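Long-range contact in CBS domain protein (Bacillus anthracis, PDB 3LQN), which is of unknown function but carries paired CBS domains, modules that in many other proteins bind adenosine-containing ligands and regulate activity: residues P98-E103 with P117-V122. Numbering follows the deposited sequence.
Sequences PVLKLE and PFICAV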
loop_
_atom_site.group_PDB
_atom_site.type_symbol
_atom_site.label_atom_id
_atom_site.label_comp_id
_atom_site.label_asym_id
_atom_site.label_seq_id
_atom_site.Cartn_x
_atom_site.Cartn_y
_atom_site.Cartn_z
ATOM N N PRO A 98 3.013 -13.128 -6.218
ATOM C CA PRO A 98 2.244 -13.002 -7.456
ATOM C C PRO A 98 3.152 -12.617 -8.641
ATOM O O PRO A 98 3.818 -11.582 -8.594
ATOM C CB PRO A 98 1.264 -11.864 -7.116
ATOM C CG PRO A 98 2.064 -10.977 -6.169
ATOM C CD PRO A 98 2.723 -12.017 -5.278
ATOM N N VAL A 99 3.172 -13.435 -9.694
ATOM C CA VAL A 99 3.934 -13.111 -10.900
ATOM C C VAL A 99 3.140 -13.378 -12.189
ATOM O O VAL A 99 2.505 -14.427 -12.353
ATOM C CB VAL A 99 5.296 -13.866 -10.955
ATOM C CG1 VAL A 99 6.032 -13.557 -12.255
ATOM C CG2 VAL A 99 6.182 -13.475 -9.761
ATOM N N LEU A 100 3.176 -12.417 -13.100
ATOM C CA LEU A 100 2.472 -12.565 -14.373
ATOM C C LEU A 100 3.502 -12.462 -15.493
ATOM O O LEU A 100 4.530 -11.862 -15.320
ATOM C CB LEU A 100 1.407 -11.497 -14.545
ATOM C CG LEU A 100 0.243 -11.712 -13.568
ATOM C CD1 LEU A 100 -0.743 -10.634 -13.743
ATOM C CD2 LEU A 100 -0.436 -13.059 -13.783
ATOM N N LYS A 101 3.197 -13.079 -16.627
ATOM C CA LYS A 101 4.017 -12.940 -17.847
ATOM C C LYS A 101 3.572 -11.687 -18.601
ATOM O O LYS A 101 2.439 -11.209 -18.448
ATOM C CB LYS A 101 3.748 -14.133 -18.767
ATOM C CG LYS A 101 3.925 -15.499 -18.146
ATOM C CD LYS A 101 4.405 -16.467 -19.223
ATOM C CE LYS A 101 5.769 -16.032 -19.748
ATOM N NZ LYS A 101 6.013 -16.335 -21.201
ATOM N N LEU A 102 4.457 -11.170 -19.428
ATOM C CA LEU A 102 4.158 -9.990 -20.225
ATOM C C LEU A 102 2.884 -10.140 -21.033
ATOM O O LEU A 102 2.182 -9.163 -21.239
ATOM C CB LEU A 102 5.306 -9.776 -21.222
ATOM C CG LEU A 102 6.688 -9.505 -20.668
ATOM C CD1 LEU A 102 7.720 -9.808 -21.758
ATOM C CD2 LEU A 102 6.756 -8.050 -20.210
ATOM N N GLU A 103 2.628 -11.354 -21.535
ATOM C CA GLU A 103 1.471 -11.583 -22.386
ATOM C C GLU A 103 0.218 -12.002 -21.640
ATOM O O GLU A 103 -0.817 -12.230 -22.265
ATOM C CB GLU A 103 1.776 -12.578 -23.528
ATOM C CG GLU A 103 2.094 -13.982 -23.070
ATOM C CD GLU A 103 3.580 -14.189 -22.888
ATOM O OE1 GLU A 103 4.239 -13.297 -22.323
ATOM O OE2 GLU A 103 4.100 -15.238 -23.323
ATOM N N PRO A 117 -1.474 -6.169 -4.028
ATOM C CA PRO A 117 -1.380 -4.742 -4.341
ATOM C C PRO A 117 -0.358 -4.545 -5.460
ATOM O O PRO A 117 -0.396 -3.592 -6.217
ATOM C CB PRO A 117 -0.881 -4.142 -3.050
ATOM C CG PRO A 117 -1.309 -5.127 -2.002
ATOM C CD PRO A 117 -1.102 -6.437 -2.631
ATOM N N PHE A 118 0.570 -5.465 -5.540
ATOM C CA PHE A 118 1.387 -5.477 -6.719
ATOM C C PHE A 118 2.125 -6.739 -7.062
ATOM O O PHE A 118 2.527 -7.580 -6.236
ATOM C CB PHE A 118 2.158 -4.160 -6.955
ATOM C CG PHE A 118 3.611 -4.186 -6.565
ATOM C CD1 PHE A 118 4.503 -5.081 -7.164
ATOM C CD2 PHE A 118 4.102 -3.249 -5.669
ATOM C CE1 PHE A 118 5.860 -5.074 -6.815
ATOM C CE2 PHE A 118 5.422 -3.216 -5.348
ATOM C CZ PHE A 118 6.319 -4.136 -5.929
ATOM N N ILE A 119 2.269 -6.841 -8.359
ATOM C CA ILE A 119 2.517 -8.094 -8.983
ATOM C C ILE A 119 3.682 -7.837 -9.891
ATOM O O ILE A 119 3.725 -6.823 -10.596
ATOM C CB ILE A 119 1.322 -8.452 -9.824
ATOM C CG1 ILE A 119 0.103 -8.708 -8.918
ATOM C CG2 ILE A 119 1.641 -9.650 -10.750
ATOM C CD1 ILE A 119 -1.246 -8.457 -9.648
ATOM N N CYS A 120 4.607 -8.778 -9.890
ATOM C CA CYS A 120 5.760 -8.654 -10.722
ATOM C C CYS A 120 5.477 -9.336 -12.042
ATOM O O CYS A 120 4.879 -10.399 -12.077
ATOM C CB CYS A 120 6.950 -9.350 -10.043
ATOM S SG CYS A 120 7.524 -8.505 -8.521
ATOM N N ALA A 121 5.967 -8.716 -13.105
ATOM C CA ALA A 121 5.918 -9.234 -14.446
ATOM C C ALA A 121 7.285 -9.791 -14.763
ATOM O O ALA A 121 8.272 -9.144 -14.490
ATOM C CB ALA A 121 5.602 -8.121 -15.392
ATOM N N VAL A 122 7.331 -10.977 -15.380
ATOM C CA VAL A 122 8.584 -11.570 -15.816
ATOM C C VAL A 122 8.416 -12.012 -17.272
ATOM O O VAL A 122 7.288 -12.131 -17.762
ATOM C CB VAL A 122 8.948 -12.773 -14.961
ATOM C CG1 VAL A 122 9.182 -12.333 -13.474
ATOM C CG2 VAL A 122 7.866 -13.812 -15.055
HETATM O O HOH W 1 4.923 -9.950 -7.008
#
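Pro98 rests its CG against the carbonyl O of Phe118 (3.4 Å) and its CB against Ile119 CG1. That carbonyl is where Phe118 meets Pro98: the phenyl ring turns away from 98-103, on Leu63 and Ile131. Between the strands, Leu100 N bonds to Cys120 O at 2.8 Å. Cys120 N reaches Pro98 O at 3.2 Å, and Val122 N reaches Leu100 O at 2.9 Å. Cys120 thus bonds through both N and O to the residues flanking Val99, and Leu100 likewise to those flanking Ala121; this identifies parallel pairing, with strand directions 37° apart. CA-H groups add to it: Val99 CA is 3.1 Å from Cys120 O, and Ala121 CA likewise approaches Leu100 O. The pairing fades beyond Lys101, where Leu102 N to Val122 O is a weak bond of 3.4 Å.

On one face, Ile119 CG2, anti to its backbone N, touches Leu100 CG at 3.8 Å, the two side chains crossing obliquely; Met112 of helix 106-115 touches both. On the other face, in the conformer given, Val99 and Val122 cross at about a right angle, and their close methyl approach is doubtful because Val99 has a second conformer. Val99 and Cys120 there meet Leu60 of strand 60-65.

The segments are thus the two strands of the beta-alpha-beta unit around helix 106-115 in the second CBS domain. The chemistry implies a division of labour: main-chain bonds set the register, while apolar side chains bind one face to the domain's own helix and the other to the first CBS domain.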